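Local structure of lysozyme (Penaeus vannamei, 6UKC) at residues Arg18-Ser23 with Asp85-Ala90; Asn29-Ala34 with Gln128-Cys133; Asn50-Tyr55 with Gln59-Tyr64. The protein probably hydrolyses the beta-1,4 glycosidic linkages of bacterial peptidoglycan and of chitodextrins, as a C-type lysozyme of glycosyl hydrolase family 22. One frame throughout, in Å; residues are numbered along the deposited sequence.

Contact 1. Residues Arg18-Ser23 with Asp85-Ala90; sequences RDYYLS and DDITEA
The hydroxyl OG1 of Thr-88 is held from two directions: Tyr-20 OH lies 2.7 Å from it, and it donates to Asp-86 OD1, also at 2.7 Å. Whether the tyrosine spends its proton here is uncertain, since a second acceptor is near. Thr-88 OG1 lies in the plane of the Tyr-20 ring, at its edge, while the two side chains cross nearly at a right angle. Asp-86 OD1 takes the threonine hydroxyl on its syn lone pair. Asp-86 OD1 also accepts Thr-88 N on its anti side, at 2.9 Å and 34° out of the carboxylate plane. The bond from Thr-88 N caps the turn leading into helix 88-105, while the bond from OG1 orients the hydroxyl that meets Tyr-20. A water accepts from Ile-87 N at 3.0 Å and makes a weak bond to Tyr-20 OH. Ile-87 supplies the apolar side of the contact: its CG1 stands between its own backbone N and carbonyl carbon (chi1 64°), which carries Ile-87 CD1 to 3.8 Å from Tyr-20 CE2. The contact thus joins the C-terminal end of helix 9-20 to the start of helix 88-105; Ile-87 also packs on Phe-12, Leu-15 and Leu-16 of the first helix, and Tyr-20 reaches Leu-91 of the second.

Contact 2. Residues Asn29-Ala34 with Gln128-Cys133; sequences NWVCIA and QYMAEC
Val-31 CG1 is the bump that segment 29-34 of helix 24-38 offers to segment 128-133 of helix 126-134, and the hollow it enters lies between the Tyr-129 ring and the Met-130 sulfur. Val-31 CG1 is 3.7 Å from Tyr-129 CE2 and equally 3.7 Å from Met-130 SD. Val-31 and Met-130 reach toward each other tip to tip: the methionine chain bends at chi2 and again at chi3 (both -55°), and these turns bring its sulfur over to the valine. Tyr-129 is the reciprocal bump. With CG anti to the backbone N (chi1 167°), its ring extends against Cys-32, whose CB lies 3.8 Å from Tyr-129 CE2. Cys-32 SG stands over one face, 4.5 Å from the centroid of the Tyr-129 ring and 16° off the normal, a sulfur-aromatic contact. At the far end of the ring, Tyr-129 OH comes within 3.4 Å of Cys-32 CA, pressed close to the helix backbone; it is hydrogen-bonded to Glu-35 OE2, one turn beyond Val-31. The segment axes approach to 10.6 Å and cross almost perpendicularly, so the fit is confined to a small buried patch. One disulfide, Cys-32 to Cys-121, leaves from the patch itself; Cys-133, beside it, is bonded to Cys-10. Helix 9-20 borders the patch, with Lys-9 touching Val-31 and making a cation-pi contact with Tyr-129, and Ala-13 packing on Met-130.

Contact 3. Residues Asn50-Tyr55 with Gln59-Tyr64; sequences NRSTDY and QINNKY
The two strands pair in antiparallel register, Tyr-55 with Ile-60 as the hydrogen-bonded pair and Asp-54 with Asn-61 as the non-hydrogen-bonded one. Tyr-55 N gives to Ile-60 O at 2.8 Å, and Ile-60 N returns a bond to Tyr-55 O. Farther along, Asn-62 N reaches Thr-53 O. Two CA-H...O contacts, Asn-61 CA to Thr-53 O and Asp-54 CA to Ile-60 O, fill in between these bonds.

Amide side chains supply the second set. Asn-61 ND2 spends both hydrogens in its own plane, one on Ser-52 OG at 2.9 Å and nearly straight (173°), the other on Asp-54 OD1 at 2.7 Å, which it meets from above the carboxylate plane. Asn-61 OD1 accepts Lys-63 N at 3.0 Å, an Asx turn, so three bonds fix how the amide is rotated. Asp-54 OD2 has a further partner, Asn-48. Asn-62 has CG between its backbone N and carbonyl carbon (chi1 58°); OD1 thereby faces back to accept Thr-53 N at 2.7 Å, the donor lying above the carbonyl plane.

Strands 53-55 and 60-61 form a beta hairpin within the small antiparallel sheet of the C-type lysozyme fold, strand 53-55 lying in the middle with strand 45-47 on its other side. Tyr-55 is opposed by two residues, Gln-59 and Ile-60, in a G1 beta bulge, with Gln-59 at positive phi; its amide is hydrogen-bonded to Gly-56 O through NE2 and to Asn-46 through OE1.

Apolar contact gathers at Tyr-55. Thr-53 CG2 lies over one face of the ring, toward the rim and 3.3 Å above its plane, whereas Asn-62 comes in at the edge, CB 3.8 Å from Tyr-55 CE1. Water bridges Thr-53 OG1, Asn-62 ND2 and Arg-51 O.

How the contacts relate
From the N terminus, helix 9-20 ends in the first segment of contact 1, and helix 24-38 follows with that of contact 2. The chain then runs into the small sheet, where contact 3 closes a tight hairpin, with three residues between its segments. At 85-90 it returns to complete contact 1, and at 128-133 it completes contact 2. Contacts 1 and 2 therefore cross, while contact 3 nests inside both loops. Contact 1 ties helix 9-20 to helix 88-105 and contact 2 ties helix 24-38 to helix 126-134; the two touch where Leu-22 packs on Trp-30. Ile-60 meets Ala-90, linking sheet to helix; contacts 2 and 3 stay about 7 Å apart at their nearest atoms.

Contact 1. Residues Arg18-Ser23 with Asp85-Ala90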
loop_
_atom_site.group_PDB
_atom_site.type_symbol
_atom_site.label_atom_id
_atom_site.label_comp_id
_atom_site.label_asym_id
_atom_site.label_seq_id
_atom_site.Cartn_x
_atom_site.Cartn_y
_atom_site.Cartn_z
ATOM N N ARG A 18 2.099 16.370 0.196
ATOM C CA ARG A 18 1.305 17.564 0.612
ATOM C C ARG A 18 0.519 17.265 1.902
ATOM O O ARG A 18 0.626 18.058 2.869
ATOM C CB ARG A 18 0.381 17.987 -0.536
ATOM C CG ARG A 18 -0.318 19.321 -0.316
ATOM C CD ARG A 18 -1.370 19.631 -1.358
ATOM N NE ARG A 18 -2.107 18.415 -1.711
ATOM C CZ ARG A 18 -1.968 17.724 -2.860
ATOM N NH1 ARG A 18 -1.137 18.127 -3.808
ATOM N NH2 ARG A 18 -2.675 16.626 -3.061
ATOM N N ASP A 19 -0.216 16.150 1.945
ATOM C CA ASP A 19 -1.256 15.928 2.981
ATOM C C ASP A 19 -0.713 15.106 4.150
ATOM O O ASP A 19 -1.249 15.283 5.274
ATOM C CB ASP A 19 -2.485 15.240 2.408
ATOM C CG ASP A 19 -3.286 16.127 1.481
ATOM O OD1 ASP A 19 -2.794 17.209 1.107
ATOM O OD2 ASP A 19 -4.399 15.716 1.144
ATOM N N TYR A 20 0.279 14.241 3.908
ATOM C CA TYR A 20 0.807 13.262 4.900
ATOM C C TYR A 20 2.260 13.554 5.295
ATOM O O TYR A 20 2.748 12.855 6.227
ATOM C CB TYR A 20 0.631 11.850 4.342
ATOM C CG TYR A 20 -0.816 11.528 4.101
ATOM C CD1 TYR A 20 -1.663 11.274 5.173
ATOM C CD2 TYR A 20 -1.360 11.584 2.832
ATOM C CE1 TYR A 20 -3.011 11.023 4.978
ATOM C CE2 TYR A 20 -2.716 11.365 2.629
ATOM C CZ TYR A 20 -3.538 11.074 3.703
ATOM O OH TYR A 20 -4.857 10.815 3.503
ATOM N N TYR A 21 2.941 14.515 4.637
ATOM C CA TYR A 21 4.325 14.938 4.980
ATOM C C TYR A 21 5.218 13.692 5.032
ATOM O O TYR A 21 6.079 13.541 5.933
ATOM C CB TYR A 21 4.368 15.677 6.324
ATOM C CG TYR A 21 3.243 16.657 6.509
ATOM C CD1 TYR A 21 3.154 17.793 5.706
ATOM C CD2 TYR A 21 2.226 16.424 7.423
ATOM C CE1 TYR A 21 2.098 18.690 5.814
ATOM C CE2 TYR A 21 1.161 17.312 7.543
ATOM C CZ TYR A 21 1.104 18.448 6.742
ATOM O OH TYR A 21 0.075 19.330 6.840
ATOM N N LEU A 22 5.014 12.773 4.097
ATOM C CA LEU A 22 5.862 11.562 4.065
ATOM C C LEU A 22 7.220 11.985 3.523
ATOM O O LEU A 22 7.256 12.899 2.659
ATOM C CB LEU A 22 5.223 10.495 3.174
ATOM C CG LEU A 22 3.893 9.921 3.641
ATOM C CD1 LEU A 22 3.648 8.586 2.967
ATOM C CD2 LEU A 22 3.843 9.739 5.158
ATOM N N SER A 23 8.271 11.317 3.990
ATOM C CA SER A 23 9.643 11.367 3.425
ATOM C C SER A 23 9.637 10.828 2.000
ATOM O O SER A 23 8.762 9.970 1.679
ATOM C CB SER A 23 10.616 10.564 4.274
ATOM O OG SER A 23 10.333 9.170 4.200
ATOM N N ASP A 85 -11.932 6.596 -1.587
ATOM C CA ASP A 85 -11.329 7.733 -2.323
ATOM C C ASP A 85 -10.273 8.371 -1.407
ATOM O O ASP A 85 -9.221 8.761 -1.910
ATOM C CB ASP A 85 -12.415 8.719 -2.760
ATOM C CG ASP A 85 -13.240 8.277 -3.954
ATOM O OD1 ASP A 85 -13.048 7.131 -4.451
ATOM O OD2 ASP A 85 -14.067 9.099 -4.395
ATOM N N ASP A 86 -10.545 8.410 -0.100
ATOM C CA ASP A 86 -9.629 8.893 0.960
ATOM C C ASP A 86 -8.739 7.749 1.477
ATOM O O ASP A 86 -9.296 6.797 2.076
ATOM C CB ASP A 86 -10.437 9.508 2.093
ATOM C CG ASP A 86 -9.563 10.071 3.181
ATOM O OD1 ASP A 86 -8.817 9.283 3.822
ATOM O OD2 ASP A 86 -9.620 11.281 3.359
ATOM N N ILE A 87 -7.407 7.918 1.370
ATOM C CA ILE A 87 -6.389 6.842 1.567
ATOM C C ILE A 87 -5.868 6.854 3.002
ATOM O O ILE A 87 -5.018 5.997 3.330
ATOM C CB ILE A 87 -5.219 6.992 0.575
ATOM C CG1 ILE A 87 -4.442 8.297 0.804
ATOM C CG2 ILE A 87 -5.752 6.877 -0.837
ATOM C CD1 ILE A 87 -2.950 8.199 0.611
ATOM N N THR A 88 -6.298 7.801 3.825
ATOM C CA THR A 88 -5.809 7.863 5.231
ATOM C C THR A 88 -5.677 6.449 5.833
ATOM O O THR A 88 -4.562 6.114 6.318
ATOM C CB THR A 88 -6.655 8.817 6.086
ATOM O OG1 THR A 88 -6.708 10.069 5.387
ATOM C CG2 THR A 88 -6.067 9.007 7.469
ATOM N N GLU A 89 -6.753 5.657 5.872
ATOM C CA GLU A 89 -6.753 4.378 6.644
ATOM C C GLU A 89 -5.896 3.343 5.904
ATOM O O GLU A 89 -5.230 2.535 6.586
ATOM C CB GLU A 89 -8.173 3.857 6.829
ATOM C CG GLU A 89 -9.049 4.758 7.669
ATOM C CD GLU A 89 -8.814 4.685 9.165
ATOM O OE1 GLU A 89 -9.721 5.150 9.879
ATOM O OE2 GLU A 89 -7.752 4.157 9.612
ATOM N N ALA A 90 -5.923 3.366 4.563
ATOM C CA ALA A 90 -5.070 2.515 3.699
ATOM C C ALA A 90 -3.616 2.752 4.098
ATOM O O ALA A 90 -2.924 1.768 4.433
ATOM C CB ALA A 90 -5.304 2.802 2.231
HETATM O O HOH W 1 -6.770 10.795 0.798
#

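Contact 2. Residues Asn29-Ala34 with Gln128-Cys133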
loop_
_atom_site.group_PDB
_atom_site.type_symbol
_atom_site.label_atom_id
_atom_site.label_comp_id
_atom_site.label_asym_id
_atom_site.label_seq_id
_atom_site.Cartn_x
_atom_site.Cartn_y
_atom_site.Cartn_z
ATOM N N ASN A 29 8.690 4.439 -2.330
ATOM C CA ASN A 29 8.310 3.038 -2.024
ATOM C C ASN A 29 6.784 2.894 -2.136
ATOM O O ASN A 29 6.342 1.877 -2.708
ATOM C CB ASN A 29 8.888 2.573 -0.688
ATOM C CG ASN A 29 10.339 2.147 -0.811
ATOM O OD1 ASN A 29 10.637 1.225 -1.551
ATOM N ND2 ASN A 29 11.252 2.844 -0.149
ATOM N N TRP A 30 5.985 3.825 -1.597
ATOM C CA TRP A 30 4.511 3.615 -1.615
ATOM C C TRP A 30 4.008 3.770 -3.061
ATOM O O TRP A 30 3.156 2.949 -3.500
ATOM C CB TRP A 30 3.766 4.517 -0.608
ATOM C CG TRP A 30 3.968 4.164 0.836
ATOM C CD1 TRP A 30 4.321 5.033 1.831
ATOM C CD2 TRP A 30 3.781 2.879 1.477
ATOM N NE1 TRP A 30 4.398 4.381 3.037
ATOM C CE2 TRP A 30 4.076 3.057 2.855
ATOM C CE3 TRP A 30 3.411 1.599 1.037
ATOM C CZ2 TRP A 30 4.013 2.016 3.778
ATOM C CZ3 TRP A 30 3.369 0.562 1.946
ATOM C CH2 TRP A 30 3.651 0.772 3.300
ATOM N N VAL A 31 4.523 4.748 -3.808
ATOM C CA VAL A 31 4.108 4.952 -5.233
ATOM C C VAL A 31 4.354 3.655 -6.035
ATOM O O VAL A 31 3.426 3.173 -6.786
ATOM C CB VAL A 31 4.845 6.158 -5.839
ATOM C CG1 VAL A 31 4.668 6.247 -7.343
ATOM C CG2 VAL A 31 4.423 7.467 -5.169
ATOM N N CYS A 32 5.562 3.104 -5.919
ATOM C CA CYS A 32 5.972 1.888 -6.664
ATOM C C CYS A 32 5.022 0.733 -6.300
ATOM O O CYS A 32 4.516 0.033 -7.258
ATOM C CB CYS A 32 7.416 1.506 -6.381
ATOM S SG CYS A 32 7.993 0.199 -7.489
ATOM N N ILE A 33 4.805 0.525 -4.990
ATOM C CA ILE A 33 3.945 -0.579 -4.477
ATOM C C ILE A 33 2.532 -0.384 -5.020
ATOM O O ILE A 33 2.007 -1.381 -5.578
ATOM C CB ILE A 33 3.993 -0.706 -2.947
ATOM C CG1 ILE A 33 5.372 -1.206 -2.511
ATOM C CG2 ILE A 33 2.879 -1.618 -2.438
ATOM C CD1 ILE A 33 5.657 -0.981 -1.047
ATOM N N ALA A 34 1.968 0.837 -4.920
ATOM C CA ALA A 34 0.603 1.142 -5.422
ATOM C C ALA A 34 0.511 0.885 -6.929
ATOM O O ALA A 34 -0.536 0.354 -7.385
ATOM C CB ALA A 34 0.211 2.569 -5.125
ATOM N N GLN A 128 15.265 7.298 -9.855
ATOM C CA GLN A 128 15.001 7.259 -11.321
ATOM C C GLN A 128 13.493 7.064 -11.580
ATOM O O GLN A 128 12.899 7.871 -12.331
ATOM C CB GLN A 128 15.818 6.165 -12.005
ATOM C CG GLN A 128 15.608 6.175 -13.513
ATOM C CD GLN A 128 16.064 7.443 -14.208
ATOM O OE1 GLN A 128 17.018 8.110 -13.831
ATOM N NE2 GLN A 128 15.421 7.749 -15.312
ATOM N N TYR A 129 12.888 6.046 -10.970
ATOM C CA TYR A 129 11.450 5.699 -11.134
ATOM C C TYR A 129 10.574 6.939 -10.872
ATOM O O TYR A 129 9.601 7.176 -11.650
ATOM C CB TYR A 129 11.116 4.486 -10.251
ATOM C CG TYR A 129 9.653 4.217 -10.067
ATOM C CD1 TYR A 129 8.937 3.501 -11.015
ATOM C CD2 TYR A 129 8.979 4.670 -8.941
ATOM C CE1 TYR A 129 7.580 3.248 -10.862
ATOM C CE2 TYR A 129 7.615 4.440 -8.783
ATOM C CZ TYR A 129 6.916 3.734 -9.749
ATOM O OH TYR A 129 5.585 3.494 -9.619
ATOM N N MET A 130 10.919 7.738 -9.849
ATOM C CA MET A 130 10.162 8.954 -9.451
ATOM C C MET A 130 10.581 10.182 -10.282
ATOM O O MET A 130 9.931 11.273 -10.113
ATOM C CB MET A 130 10.373 9.250 -7.964
ATOM C CG MET A 130 9.713 8.249 -7.035
ATOM S SD MET A 130 7.935 8.068 -7.347
ATOM C CE MET A 130 7.421 9.776 -7.207
ATOM N N ALA A 131 11.589 10.054 -11.159
ATOM C CA ALA A 131 12.177 11.216 -11.865
ATOM C C ALA A 131 11.089 11.960 -12.658
ATOM O O ALA A 131 11.105 13.204 -12.665
ATOM C CB ALA A 131 13.337 10.796 -12.735
ATOM N N GLU A 132 10.149 11.254 -13.285
ATOM C CA GLU A 132 9.106 11.924 -14.103
ATOM C C GLU A 132 8.209 12.775 -13.199
ATOM O O GLU A 132 7.590 13.683 -13.752
ATOM C CB GLU A 132 8.241 10.928 -14.864
ATOM C CG GLU A 132 7.276 10.199 -13.958
ATOM C CD GLU A 132 6.254 9.403 -14.732
ATOM O OE1 GLU A 132 6.297 8.155 -14.632
ATOM O OE2 GLU A 132 5.448 10.031 -15.455
ATOM N N CYS A 133 8.122 12.487 -11.887
ATOM C CA CYS A 133 7.334 13.317 -10.925
ATOM C C CYS A 133 8.205 14.368 -10.227
ATOM O O CYS A 133 7.719 15.490 -10.035
ATOM C CB CYS A 133 6.674 12.485 -9.839
ATOM S SG CYS A 133 5.619 11.177 -10.494
#

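Contact 3. Residues Asn50-Tyr55 with Gln59-Tyr64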
loop_
_atom_site.group_PDB
_atom_site.type_symbol
_atom_site.label_atom_id
_atom_site.label_comp_id
_atom_site.label_asym_id
_atom_site.label_seq_id
_atom_site.Cartn_x
_atom_site.Cartn_y
_atom_site.Cartn_z
ATOM N N ASN A 50 -8.028 -18.888 -1.590
ATOM C CA ASN A 50 -7.879 -19.317 -0.179
ATOM C C ASN A 50 -9.001 -18.712 0.675
ATOM O O ASN A 50 -8.885 -18.810 1.926
ATOM C CB ASN A 50 -6.496 -18.927 0.339
ATOM C CG ASN A 50 -6.361 -17.440 0.580
ATOM O OD1 ASN A 50 -5.716 -17.037 1.534
ATOM N ND2 ASN A 50 -7.000 -16.620 -0.236
ATOM N N ARG A 51 -9.997 -18.088 0.020
ATOM C CA ARG A 51 -11.225 -17.460 0.607
ATOM C C ARG A 51 -10.923 -16.074 1.209
ATOM O O ARG A 51 -11.814 -15.514 1.879
ATOM C CB ARG A 51 -11.906 -18.369 1.643
ATOM C CG ARG A 51 -12.633 -19.560 1.037
ATOM C CD ARG A 51 -13.541 -20.317 1.987
ATOM N NE ARG A 51 -14.101 -21.469 1.291
ATOM C CZ ARG A 51 -14.860 -22.414 1.833
ATOM N NH1 ARG A 51 -15.176 -22.360 3.114
ATOM N NH2 ARG A 51 -15.305 -23.419 1.089
ATOM N N SER A 52 -9.733 -15.518 0.985
ATOM C CA SER A 52 -9.344 -14.179 1.491
ATOM C C SER A 52 -9.511 -13.169 0.359
ATOM O O SER A 52 -9.728 -13.575 -0.799
ATOM C CB SER A 52 -7.954 -14.179 2.053
ATOM O OG SER A 52 -6.989 -14.233 1.017
ATOM N N THR A 53 -9.474 -11.893 0.690
ATOM C CA THR A 53 -9.694 -10.792 -0.277
ATOM C C THR A 53 -8.591 -9.763 -0.057
ATOM O O THR A 53 -8.240 -9.508 1.126
ATOM C CB THR A 53 -11.102 -10.194 -0.141
ATOM O OG1 THR A 53 -12.008 -11.253 -0.461
ATOM C CG2 THR A 53 -11.348 -9.003 -1.043
ATOM N N ASP A 54 -8.071 -9.217 -1.157
ATOM C CA ASP A 54 -7.112 -8.080 -1.130
ATOM C C ASP A 54 -7.908 -6.799 -1.424
ATOM O O ASP A 54 -8.738 -6.829 -2.377
ATOM C CB ASP A 54 -5.973 -8.393 -2.100
ATOM C CG ASP A 54 -5.191 -9.639 -1.719
ATOM O OD1 ASP A 54 -4.933 -9.806 -0.505
ATOM O OD2 ASP A 54 -4.861 -10.442 -2.623
ATOM N N TYR A 55 -7.690 -5.729 -0.647
ATOM C CA TYR A 55 -8.515 -4.495 -0.700
ATOM C C TYR A 55 -7.686 -3.232 -0.985
ATOM O O TYR A 55 -6.654 -2.965 -0.329
ATOM C CB TYR A 55 -9.259 -4.298 0.626
ATOM C CG TYR A 55 -10.342 -5.302 0.933
ATOM C CD1 TYR A 55 -10.055 -6.499 1.585
ATOM C CD2 TYR A 55 -11.662 -5.048 0.583
ATOM C CE1 TYR A 55 -11.059 -7.405 1.899
ATOM C CE2 TYR A 55 -12.677 -5.948 0.878
ATOM C CZ TYR A 55 -12.377 -7.114 1.566
ATOM O OH TYR A 55 -13.372 -8.002 1.839
ATOM N N GLN A 59 -3.834 -3.272 -1.720
ATOM C CA GLN A 59 -4.266 -4.685 -1.843
ATOM C C GLN A 59 -3.950 -5.397 -0.528
ATOM O O GLN A 59 -3.243 -6.400 -0.543
ATOM C CB GLN A 59 -3.588 -5.295 -3.072
ATOM C CG GLN A 59 -4.183 -4.777 -4.373
ATOM C CD GLN A 59 -5.578 -5.323 -4.485
ATOM O OE1 GLN A 59 -5.749 -6.533 -4.661
ATOM N NE2 GLN A 59 -6.570 -4.445 -4.338
ATOM N N ILE A 60 -4.471 -4.863 0.572
ATOM C CA ILE A 60 -4.280 -5.403 1.942
ATOM C C ILE A 60 -5.287 -6.533 2.156
ATOM O O ILE A 60 -6.499 -6.333 1.821
ATOM C CB ILE A 60 -4.442 -4.277 2.977
ATOM C CG1 ILE A 60 -3.318 -3.244 2.857
ATOM C CG2 ILE A 60 -4.528 -4.872 4.369
ATOM C CD1 ILE A 60 -3.673 -1.882 3.338
ATOM N N ASN A 61 -4.800 -7.635 2.735
ATOM C CA ASN A 61 -5.463 -8.966 2.784
ATOM C C ASN A 61 -6.279 -9.070 4.076
ATOM O O ASN A 61 -5.685 -8.791 5.149
ATOM C CB ASN A 61 -4.432 -10.099 2.691
ATOM C CG ASN A 61 -5.087 -11.454 2.505
ATOM O OD1 ASN A 61 -5.247 -12.203 3.470
ATOM N ND2 ASN A 61 -5.520 -11.754 1.287
ATOM N N ASN A 62 -7.555 -9.487 3.997
ATOM C CA ASN A 62 -8.479 -9.596 5.175
ATOM C C ASN A 62 -8.128 -10.784 6.103
ATOM O O ASN A 62 -8.725 -10.865 7.211
ATOM C CB ASN A 62 -9.958 -9.661 4.771
ATOM C CG ASN A 62 -10.299 -10.807 3.842
ATOM O OD1 ASN A 62 -9.407 -11.469 3.318
ATOM N ND2 ASN A 62 -11.586 -11.061 3.652
ATOM N N LYS A 63 -7.195 -11.669 5.729
ATOM C CA LYS A 63 -6.802 -12.812 6.601
ATOM C C LYS A 63 -6.119 -12.294 7.876
ATOM O O LYS A 63 -6.310 -12.970 8.908
ATOM C CB LYS A 63 -5.914 -13.853 5.906
ATOM C CG LYS A 63 -5.472 -14.991 6.826
ATOM C CD LYS A 63 -5.296 -16.366 6.186
ATOM C CE LYS A 63 -6.620 -17.082 6.003
ATOM N NZ LYS A 63 -6.511 -18.561 6.138
ATOM N N TYR A 64 -5.358 -11.178 7.825
ATOM C CA TYR A 64 -4.520 -10.675 8.961
ATOM C C TYR A 64 -4.861 -9.232 9.369
ATOM O O TYR A 64 -4.781 -8.899 10.558
ATOM C CB TYR A 64 -3.031 -10.758 8.591
ATOM C CG TYR A 64 -2.627 -12.078 7.980
ATOM C CD1 TYR A 64 -2.531 -13.230 8.757
ATOM C CD2 TYR A 64 -2.395 -12.189 6.614
ATOM C CE1 TYR A 64 -2.188 -14.451 8.197
ATOM C CE2 TYR A 64 -2.050 -13.406 6.038
ATOM C CZ TYR A 64 -1.946 -14.537 6.833
ATOM O OH TYR A 64 -1.600 -15.726 6.277
HETATM O O HOH W 2 -12.422 -13.057 1.366
#